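Local coordinates for protein leucine aminopeptidase 1 (PDB 2HC9) that probably serves as a digestive enzyme, a zinc-dependent aminopeptidase of family M17 that releases N-terminal amino acids, preferably leucine, from peptides, at residues 203-217 with 229-241. The protein carries 1 engineered substitution. Residues are numbered along the deposited sequence; the frame is centred on the assembly and turned at random.
Sequences KITVIRGEELLKAGF and TPPAFVVLSHEVP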
ATOM      1  N   LYS A 203     -46.440 -17.455  12.778  1.00 15.40           N
ATOM      2  CA  LYS A 203     -46.268 -16.796  14.065  1.00 17.40           C
ATOM      3  C   LYS A 203     -45.049 -15.879  13.932  1.00 20.09           C
ATOM      4  O   LYS A 203     -43.975 -16.348  13.562  1.00 18.87           O
ATOM      5  CB  LYS A 203     -46.039 -17.829  15.150  1.00 18.37           C
ATOM      6  CG  LYS A 203     -45.764 -17.209  16.512  1.00 20.83           C
ATOM      7  CD  LYS A 203     -45.554 -18.297  17.560  1.00 28.25           C
ATOM      8  CE  LYS A 203     -45.207 -17.671  18.903  1.00 33.45           C
ATOM      9  NZ  LYS A 203     -44.734 -18.704  19.869  1.00 42.05           N
ATOM     10  N   ILE A 204     -45.215 -14.592  14.236  1.00 18.79           N
ATOM     11  CA  ILE A 204     -44.157 -13.601  13.982  1.00 19.78           C
ATOM     12  C   ILE A 204     -43.614 -13.053  15.301  1.00 20.45           C
ATOM     13  O   ILE A 204     -44.386 -12.602  16.149  1.00 20.85           O
ATOM     14  CB  ILE A 204     -44.690 -12.424  13.138  1.00 19.83           C
ATOM     15  CG1 ILE A 204     -45.288 -12.929  11.805  1.00 19.65           C
ATOM     16  CG2 ILE A 204     -43.593 -11.361  12.881  1.00 20.64           C
ATOM     17  CD1 ILE A 204     -46.157 -11.853  11.126  1.00 20.25           C
ATOM     18  N   THR A 205     -42.294 -13.119  15.483  1.00 16.83           N
ATOM     19  CA  THR A 205     -41.651 -12.487  16.648  1.00 18.85           C
ATOM     20  C   THR A 205     -40.661 -11.435  16.151  1.00 19.88           C
ATOM     21  O   THR A 205     -39.899 -11.710  15.248  1.00 18.36           O
ATOM     22  CB  THR A 205     -40.908 -13.526  17.461  1.00 25.05           C
ATOM     23  OG1 THR A 205     -41.799 -14.605  17.760  1.00 28.53           O
ATOM     24  CG2 THR A 205     -40.330 -12.923  18.784  1.00 26.17           C
ATOM     25  N   VAL A 206     -40.723 -10.231  16.710  1.00 16.99           N
ATOM     26  CA  VAL A 206     -39.790  -9.153  16.371  1.00 17.92           C
ATOM     27  C   VAL A 206     -39.223  -8.648  17.676  1.00 23.05           C
ATOM     28  O   VAL A 206     -39.966  -8.217  18.561  1.00 19.71           O
ATOM     29  CB  VAL A 206     -40.485  -7.996  15.593  1.00 16.88           C
ATOM     30  CG1 VAL A 206     -39.512  -6.810  15.359  1.00 22.54           C
ATOM     31  CG2 VAL A 206     -41.023  -8.503  14.259  1.00 19.62           C
ATOM     32  N   ILE A 207     -37.900  -8.718  17.808  1.00 18.79           N
ATOM     33  CA  ILE A 207     -37.211  -8.209  18.996  1.00 17.69           C
ATOM     34  C   ILE A 207     -36.256  -7.135  18.490  1.00 21.38           C
ATOM     35  O   ILE A 207     -35.452  -7.388  17.595  1.00 17.07           O
ATOM     36  CB  ILE A 207     -36.424  -9.336  19.720  1.00 20.34           C
ATOM     37  CG1 ILE A 207     -37.341 -10.534  20.056  1.00 24.55           C
ATOM     38  CG2 ILE A 207     -35.747  -8.800  20.989  1.00 15.61           C
ATOM     39  CD1 ILE A 207     -36.592 -11.744  20.601  1.00 25.04           C
ATOM     40  N   ARG A 208     -36.370  -5.929  19.016  1.00 16.17           N
ATOM     41  CA  ARG A 208     -35.829  -4.772  18.307  1.00 19.55           C
ATOM     42  C   ARG A 208     -35.120  -3.820  19.275  1.00 20.38           C
ATOM     43  O   ARG A 208     -35.594  -3.644  20.383  1.00 18.98           O
ATOM     44  CB  ARG A 208     -37.011  -4.076  17.640  1.00 26.37           C
ATOM     45  CG  ARG A 208     -36.637  -3.033  16.709  1.00 33.33           C
ATOM     46  CD  ARG A 208     -37.780  -2.755  15.760  1.00 32.65           C
ATOM     47  NE  ARG A 208     -37.447  -1.540  15.041  1.00 29.61           N
ATOM     48  CZ  ARG A 208     -37.802  -0.326  15.438  1.00 33.27           C
ATOM     49  NH1 ARG A 208     -38.546  -0.187  16.534  1.00 35.02           N
ATOM     50  NH2 ARG A 208     -37.442   0.735  14.729  1.00 28.76           N
ATOM     51  N   GLY A 209     -33.993  -3.218  18.864  1.00 18.84           N
ATOM     52  CA  GLY A 209     -33.380  -2.119  19.628  1.00 17.58           C
ATOM     53  C   GLY A 209     -32.957  -2.578  21.013  1.00 17.87           C
ATOM     54  O   GLY A 209     -32.331  -3.657  21.161  1.00 16.05           O
ATOM     55  N   GLU A 210     -33.350  -1.811  22.035  1.00 17.81           N
ATOM     56  CA  GLU A 210     -32.958  -2.127  23.416  1.00 21.59           C
ATOM     57  C   GLU A 210     -33.527  -3.451  23.926  1.00 19.24           C
ATOM     58  O   GLU A 210     -32.965  -4.034  24.853  1.00 18.39           O
ATOM     59  CB  GLU A 210     -33.303  -0.982  24.386  1.00 24.85           C
ATOM     60  CG  GLU A 210     -32.625   0.343  24.040  1.00 27.38           C
ATOM     61  CD  GLU A 210     -31.120   0.242  24.089  1.00 28.92           C
ATOM     62  OE1 GLU A 210     -30.599  -0.132  25.163  1.00 26.05           O
ATOM     63  OE2 GLU A 210     -30.464   0.534  23.058  1.00 26.12           O
ATOM     64  N   GLU A 211     -34.615  -3.932  23.311  1.00 19.25           N
ATOM     65  CA  GLU A 211     -35.165  -5.242  23.694  1.00 22.75           C
ATOM     66  C   GLU A 211     -34.160  -6.344  23.423  1.00 17.75           C
ATOM     67  O   GLU A 211     -34.116  -7.317  24.149  1.00 16.75           O
ATOM     68  CB  GLU A 211     -36.477  -5.576  22.950  1.00 22.09           C
ATOM     69  CG  GLU A 211     -37.561  -4.503  23.010  1.00 28.82           C
ATOM     70  CD  GLU A 211     -38.513  -4.529  21.794  1.00 38.26           C
ATOM     71  OE1 GLU A 211     -38.548  -5.525  21.000  1.00 24.75           O
ATOM     72  OE2 GLU A 211     -39.218  -3.510  21.612  1.00 42.71           O
ATOM     73  N   LEU A 212     -33.339  -6.185  22.384  1.00 17.30           N
ATOM     74  CA  LEU A 212     -32.272  -7.166  22.100  1.00 16.50           C
ATOM     75  C   LEU A 212     -31.214  -7.220  23.206  1.00 16.71           C
ATOM     76  O   LEU A 212     -30.810  -8.315  23.644  1.00 17.65           O
ATOM     77  CB  LEU A 212     -31.595  -6.890  20.752  1.00 15.31           C
ATOM     78  CG  LEU A 212     -32.403  -7.142  19.483  1.00 15.10           C
ATOM     79  CD1 LEU A 212     -31.691  -6.485  18.301  1.00 17.64           C
ATOM     80  CD2 LEU A 212     -32.551  -8.626  19.212  1.00 15.87           C
ATOM     81  N   LEU A 213     -30.756  -6.041  23.625  1.00 18.18           N
ATOM     82  CA  LEU A 213     -29.814  -5.918  24.730  1.00 17.81           C
ATOM     83  C   LEU A 213     -30.372  -6.586  25.978  1.00 21.74           C
ATOM     84  O   LEU A 213     -29.684  -7.409  26.605  1.00 18.00           O
ATOM     85  CB  LEU A 213     -29.515  -4.441  25.030  1.00 19.68           C
ATOM     86  CG  LEU A 213     -28.546  -4.183  26.208  1.00 20.03           C
ATOM     87  CD1 LEU A 213     -27.200  -4.840  25.974  1.00 20.84           C
ATOM     88  CD2 LEU A 213     -28.361  -2.681  26.405  1.00 23.30           C
ATOM     89  N   LYS A 214     -31.602  -6.214  26.353  1.00 20.68           N
ATOM     90  CA  LYS A 214     -32.237  -6.773  27.560  1.00 20.90           C
ATOM     91  C   LYS A 214     -32.414  -8.270  27.490  1.00 22.12           C
ATOM     92  O   LYS A 214     -32.294  -8.937  28.510  1.00 22.14           O
ATOM     93  CB  LYS A 214     -33.565  -6.102  27.871  1.00 23.80           C
ATOM     94  CG  LYS A 214     -33.421  -4.615  28.121  1.00 41.17           C
ATOM     95  CD  LYS A 214     -34.735  -4.027  28.643  1.00 51.81           C
ATOM     96  CE  LYS A 214     -34.637  -2.526  28.838  1.00 55.03           C
ATOM     97  NZ  LYS A 214     -34.631  -1.828  27.531  1.00 56.47           N
ATOM     98  N   ALA A 215     -32.699  -8.800  26.296  1.00 21.30           N
ATOM     99  CA  ALA A 215     -32.923 -10.243  26.108  1.00 19.62           C
ATOM    100  C   ALA A 215     -31.633 -11.064  25.957  1.00 21.85           C
ATOM    101  O   ALA A 215     -31.683 -12.306  25.861  1.00 21.06           O
ATOM    102  CB  ALA A 215     -33.856 -10.505  24.893  1.00 16.45           C
ATOM    103  N   GLY A 216     -30.495 -10.380  25.905  1.00 21.20           N
ATOM    104  CA  GLY A 216     -29.200 -11.036  25.904  1.00 21.09           C
ATOM    105  C   GLY A 216     -28.630 -11.294  24.520  1.00 18.58           C
ATOM    106  O   GLY A 216     -27.675 -12.045  24.400  1.00 16.58           O
ATOM    107  N   PHE A 217     -29.212 -10.692  23.471  1.00 16.50           N
ATOM    108  CA  PHE A 217     -28.706 -10.866  22.110  1.00 18.18           C
ATOM    109  C   PHE A 217     -27.496  -9.942  21.888  1.00 17.46           C
ATOM    110  O   PHE A 217     -27.567  -8.988  21.090  1.00 17.04           O
ATOM    111  CB  PHE A 217     -29.772 -10.523  21.059  1.00 17.65           C
ATOM    112  CG  PHE A 217     -30.915 -11.524  20.973  1.00 20.84           C
ATOM    113  CD1 PHE A 217     -30.946 -12.474  19.960  1.00 18.42           C
ATOM    114  CD2 PHE A 217     -31.993 -11.450  21.854  1.00 19.13           C
ATOM    115  CE1 PHE A 217     -32.023 -13.367  19.853  1.00 21.05           C
ATOM    116  CE2 PHE A 217     -33.062 -12.351  21.761  1.00 18.82           C
ATOM    117  CZ  PHE A 217     -33.072 -13.306  20.765  1.00 16.74           C
ATOM    118  N   THR A 229     -30.847   3.169  12.089  1.00 14.75           N
ATOM    119  CA  THR A 229     -32.116   2.596  12.548  1.00 15.41           C
ATOM    120  C   THR A 229     -31.737   1.330  13.318  1.00 20.19           C
ATOM    121  O   THR A 229     -30.639   0.800  13.125  1.00 18.86           O
ATOM    122  CB  THR A 229     -33.055   2.255  11.358  1.00 16.26           C
ATOM    123  OG1 THR A 229     -32.360   1.391  10.453  1.00 16.46           O
ATOM    124  CG2 THR A 229     -33.492   3.558  10.583  1.00 19.02           C
ATOM    125  N   PRO A 230     -32.577   0.912  14.269  1.00 18.27           N
ATOM    126  CA  PRO A 230     -32.085  -0.076  15.237  1.00 16.95           C
ATOM    127  C   PRO A 230     -31.964  -1.523  14.751  1.00 15.15           C
ATOM    128  O   PRO A 230     -32.594  -1.920  13.753  1.00 16.61           O
ATOM    129  CB  PRO A 230     -33.087   0.018  16.390  1.00 19.63           C
ATOM    130  CG  PRO A 230     -34.294   0.596  15.812  1.00 24.55           C
ATOM    131  CD  PRO A 230     -33.923   1.406  14.607  1.00 19.11           C
ATOM    132  N   PRO A 231     -31.136  -2.314  15.458  1.00 15.70           N
ATOM    133  CA  PRO A 231     -31.004  -3.722  15.115  1.00 15.23           C
ATOM    134  C   PRO A 231     -32.329  -4.465  15.408  1.00 18.06           C
ATOM    135  O   PRO A 231     -33.122  -3.999  16.234  1.00 17.27           O
ATOM    136  CB  PRO A 231     -29.867  -4.212  16.066  1.00 15.26           C
ATOM    137  CG  PRO A 231     -29.924  -3.247  17.252  1.00 16.40           C
ATOM    138  CD  PRO A 231     -30.267  -1.916  16.596  1.00 16.62           C
ATOM    139  N   ALA A 232     -32.552  -5.605  14.756  1.00 15.61           N
ATOM    140  CA  ALA A 232     -33.741  -6.424  15.010  1.00 15.03           C
ATOM    141  C   ALA A 232     -33.419  -7.867  14.770  1.00 15.97           C
ATOM    142  O   ALA A 232     -32.536  -8.206  13.973  1.00 18.23           O
ATOM    143  CB  ALA A 232     -34.910  -6.006  14.091  1.00 17.60           C
ATOM    144  N   PHE A 233     -34.160  -8.720  15.461  1.00 15.81           N
ATOM    145  CA  PHE A 233     -34.191 -10.137  15.176  1.00 14.20           C
ATOM    146  C   PHE A 233     -35.655 -10.505  14.885  1.00 16.39           C
ATOM    147  O   PHE A 233     -36.553 -10.209  15.688  1.00 16.84           O
ATOM    148  CB  PHE A 233     -33.714 -10.879  16.419  1.00 15.00           C
ATOM    149  CG  PHE A 233     -33.655 -12.384  16.263  1.00 13.39           C
ATOM    150  CD1 PHE A 233     -32.787 -12.979  15.344  1.00 16.61           C
ATOM    151  CD2 PHE A 233     -34.420 -13.196  17.080  1.00 16.13           C
ATOM    152  CE1 PHE A 233     -32.665 -14.364  15.238  1.00 16.73           C
ATOM    153  CE2 PHE A 233     -34.322 -14.585  16.989  1.00 16.10           C
ATOM    154  CZ  PHE A 233     -33.460 -15.182  16.061  1.00 17.41           C
ATOM    155  N   VAL A 234     -35.884 -11.093  13.719  1.00 14.56           N
ATOM    156  CA  VAL A 234     -37.247 -11.439  13.295  1.00 16.05           C
ATOM    157  C   VAL A 234     -37.335 -12.939  13.125  1.00 16.69           C
ATOM    158  O   VAL A 234     -36.503 -13.541  12.431  1.00 18.64           O
ATOM    159  CB  VAL A 234     -37.587 -10.761  11.950  1.00 16.39           C
ATOM    160  CG1 VAL A 234     -38.970 -11.240  11.409  1.00 17.64           C
ATOM    161  CG2 VAL A 234     -37.547  -9.226  12.114  1.00 17.63           C
ATOM    162  N   VAL A 235     -38.360 -13.546  13.723  1.00 17.97           N
ATOM    163  CA  VAL A 235     -38.593 -14.986  13.545  1.00 15.00           C
ATOM    164  C   VAL A 235     -39.963 -15.148  12.876  1.00 15.89           C
ATOM    165  O   VAL A 235     -40.947 -14.620  13.395  1.00 16.64           O
ATOM    166  CB  VAL A 235     -38.608 -15.730  14.904  1.00 19.58           C
ATOM    167  CG1 VAL A 235     -38.770 -17.251  14.689  1.00 15.52           C
ATOM    168  CG2 VAL A 235     -37.315 -15.435  15.682  1.00 19.32           C
ATOM    169  N   LEU A 236     -40.011 -15.877  11.766  1.00 16.59           N
ATOM    170  CA  LEU A 236     -41.294 -16.349  11.216  1.00 16.82           C
ATOM    171  C   LEU A 236     -41.343 -17.836  11.479  1.00 18.06           C
ATOM    172  O   LEU A 236     -40.454 -18.566  11.042  1.00 16.32           O
ATOM    173  CB  LEU A 236     -41.352 -16.112   9.705  1.00 16.26           C
ATOM    174  CG  LEU A 236     -40.926 -14.702   9.258  1.00 15.18           C
ATOM    175  CD1 LEU A 236     -41.065 -14.602   7.738  1.00 16.98           C
ATOM    176  CD2 LEU A 236     -41.761 -13.615   9.989  1.00 18.29           C
ATOM    177  N   SER A 237     -42.386 -18.289  12.177  1.00 16.46           N
ATOM    178  CA  SER A 237     -42.508 -19.722  12.493  1.00 15.35           C
ATOM    179  C   SER A 237     -43.736 -20.353  11.850  1.00 18.64           C
ATOM    180  O   SER A 237     -44.849 -19.795  11.937  1.00 16.68           O
ATOM    181  CB  SER A 237     -42.541 -19.935  14.007  1.00 15.79           C
ATOM    182  OG  SER A 237     -41.293 -19.536  14.587  1.00 18.10           O
ATOM    183  N   HIS A 238     -43.485 -21.499  11.205  1.00 17.50           N
ATOM    184  CA  HIS A 238     -44.491 -22.365  10.569  1.00 17.22           C
ATOM    185  C   HIS A 238     -44.482 -23.655  11.388  1.00 20.63           C
ATOM    186  O   HIS A 238     -43.675 -24.563  11.153  1.00 18.02           O
ATOM    187  CB  HIS A 238     -44.074 -22.628   9.117  1.00 20.64           C
ATOM    188  CG  HIS A 238     -44.947 -23.606   8.376  1.00 21.29           C
ATOM    189  ND1 HIS A 238     -46.179 -23.262   7.853  1.00 20.55           N
ATOM    190  CD2 HIS A 238     -44.743 -24.906   8.038  1.00 20.30           C
ATOM    191  CE1 HIS A 238     -46.698 -24.308   7.224  1.00 22.92           C
ATOM    192  NE2 HIS A 238     -45.841 -25.314   7.308  1.00 23.56           N
ATOM    193  N   GLU A 239     -45.350 -23.702  12.392  1.00 17.60           N
ATOM    194  CA  GLU A 239     -45.317 -24.788  13.368  1.00 19.25           C
ATOM    195  C   GLU A 239     -46.282 -25.899  12.996  1.00 22.63           C
ATOM    196  O   GLU A 239     -47.472 -25.658  12.757  1.00 23.12           O
ATOM    197  CB  GLU A 239     -45.560 -24.239  14.777  1.00 25.45           C
ATOM    198  CG  GLU A 239     -44.449 -23.239  15.140  1.00 32.70           C
ATOM    199  CD  GLU A 239     -44.524 -22.676  16.547  1.00 41.99           C
ATOM    200  OE1 GLU A 239     -45.594 -22.173  16.956  1.00 41.92           O
ATOM    201  OE2 GLU A 239     -43.475 -22.700  17.226  1.00 50.83           O
ATOM    202  N   VAL A 240     -45.746 -27.105  12.889  1.00 22.24           N
ATOM    203  CA  VAL A 240     -46.533 -28.256  12.481  1.00 21.69           C
ATOM    204  C   VAL A 240     -46.504 -29.249  13.651  1.00 24.38           C
ATOM    205  O   VAL A 240     -45.494 -29.913  13.883  1.00 24.61           O
ATOM    206  CB  VAL A 240     -46.046 -28.919  11.157  1.00 24.12           C
ATOM    207  CG1 VAL A 240     -46.932 -30.143  10.848  1.00 22.71           C
ATOM    208  CG2 VAL A 240     -46.088 -27.916   9.963  1.00 23.11           C
ATOM    209  N   PRO A 241     -47.604 -29.300  14.425  1.00 29.67           N
ATOM    210  CA  PRO A 241     -47.696 -30.211  15.570  1.00 33.53           C
ATOM    211  C   PRO A 241     -47.349 -31.617  15.124  1.00 26.76           C
ATOM    212  O   PRO A 241     -47.807 -32.055  14.065  1.00 27.10           O
ATOM    213  CB  PRO A 241     -49.179 -30.129  15.960  1.00 35.05           C
ATOM    214  CG  PRO A 241     -49.562 -28.721  15.575  1.00 35.36           C
ATOM    215  CD  PRO A 241     -48.832 -28.495  14.263  1.00 30.27           C
TER
HETATM  216  O   HOH W   1     -42.805 -20.431  18.659  1.00 40.13           O
HETATM  217  O   HOH W   2     -46.023 -21.306  19.295  1.00 46.84           O
HETATM  218  O   HOH W   3     -35.452  -2.301  13.146  1.00 23.14           O
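Ile-207 and Phe-233 face each other as a hydrogen-bonded pair in the antiparallel strands 203-208 and 232-238, which lie at one margin of the mixed sheet in the M17 catalytic domain. Strand 232-238 continues the sheet through backbone bonds to strand 297-307. Beta-branched Thr-205, Val-206, Ile-207, Val-234 and Val-235 suit these extended backbones.

Packing is tight around Phe-233, the residue most covered by the other segment. Its CG stands anti to the backbone N (chi1 -178°), carrying the ring to where Phe-217 CE1 lies over one face, 3.7 Å from Phe-233 CD2; the two planes meet obliquely at 41°. Ile-207 CD1 borders the ring edge, Tyr-347 meets it edge-to-face, and Leu-212 CD2 presses on Phe-233 CB at 3.8 Å. The forked leucine also puts CD1 against Pro-231 CB at 3.7 Å, tying helix 210-215 to the start of the strand and the proline before it. Gly-209, whose positive phi suits a residue without a side chain, donates its backbone N-H to Pro-231 O, N to O 2.9 Å.

On the other side of the sheet, extended Arg-208 brings its guanidinium to Pro-230, whose CG lies over one face toward the rim, 3.3 Å from Arg-208 NH2, while that nitrogen forms a salt bridge with Asp-187. Replacing this arginine with alanine would probably leave Asp-187 without its charged mate and uncover one side of the Pro-230 ring.

The loose side is the solvent-exposed end, where long, extended Lys-203 and Glu-239 keep their opposite charges apart, Lys-203 NZ to Glu-239 OE1 4.6 Å. Two waters join them: each accepts from Lys-203 NZ; one donates to Glu-239 OE1, and the oxygen of the other lies 2.8 Å from Glu-239 OE2.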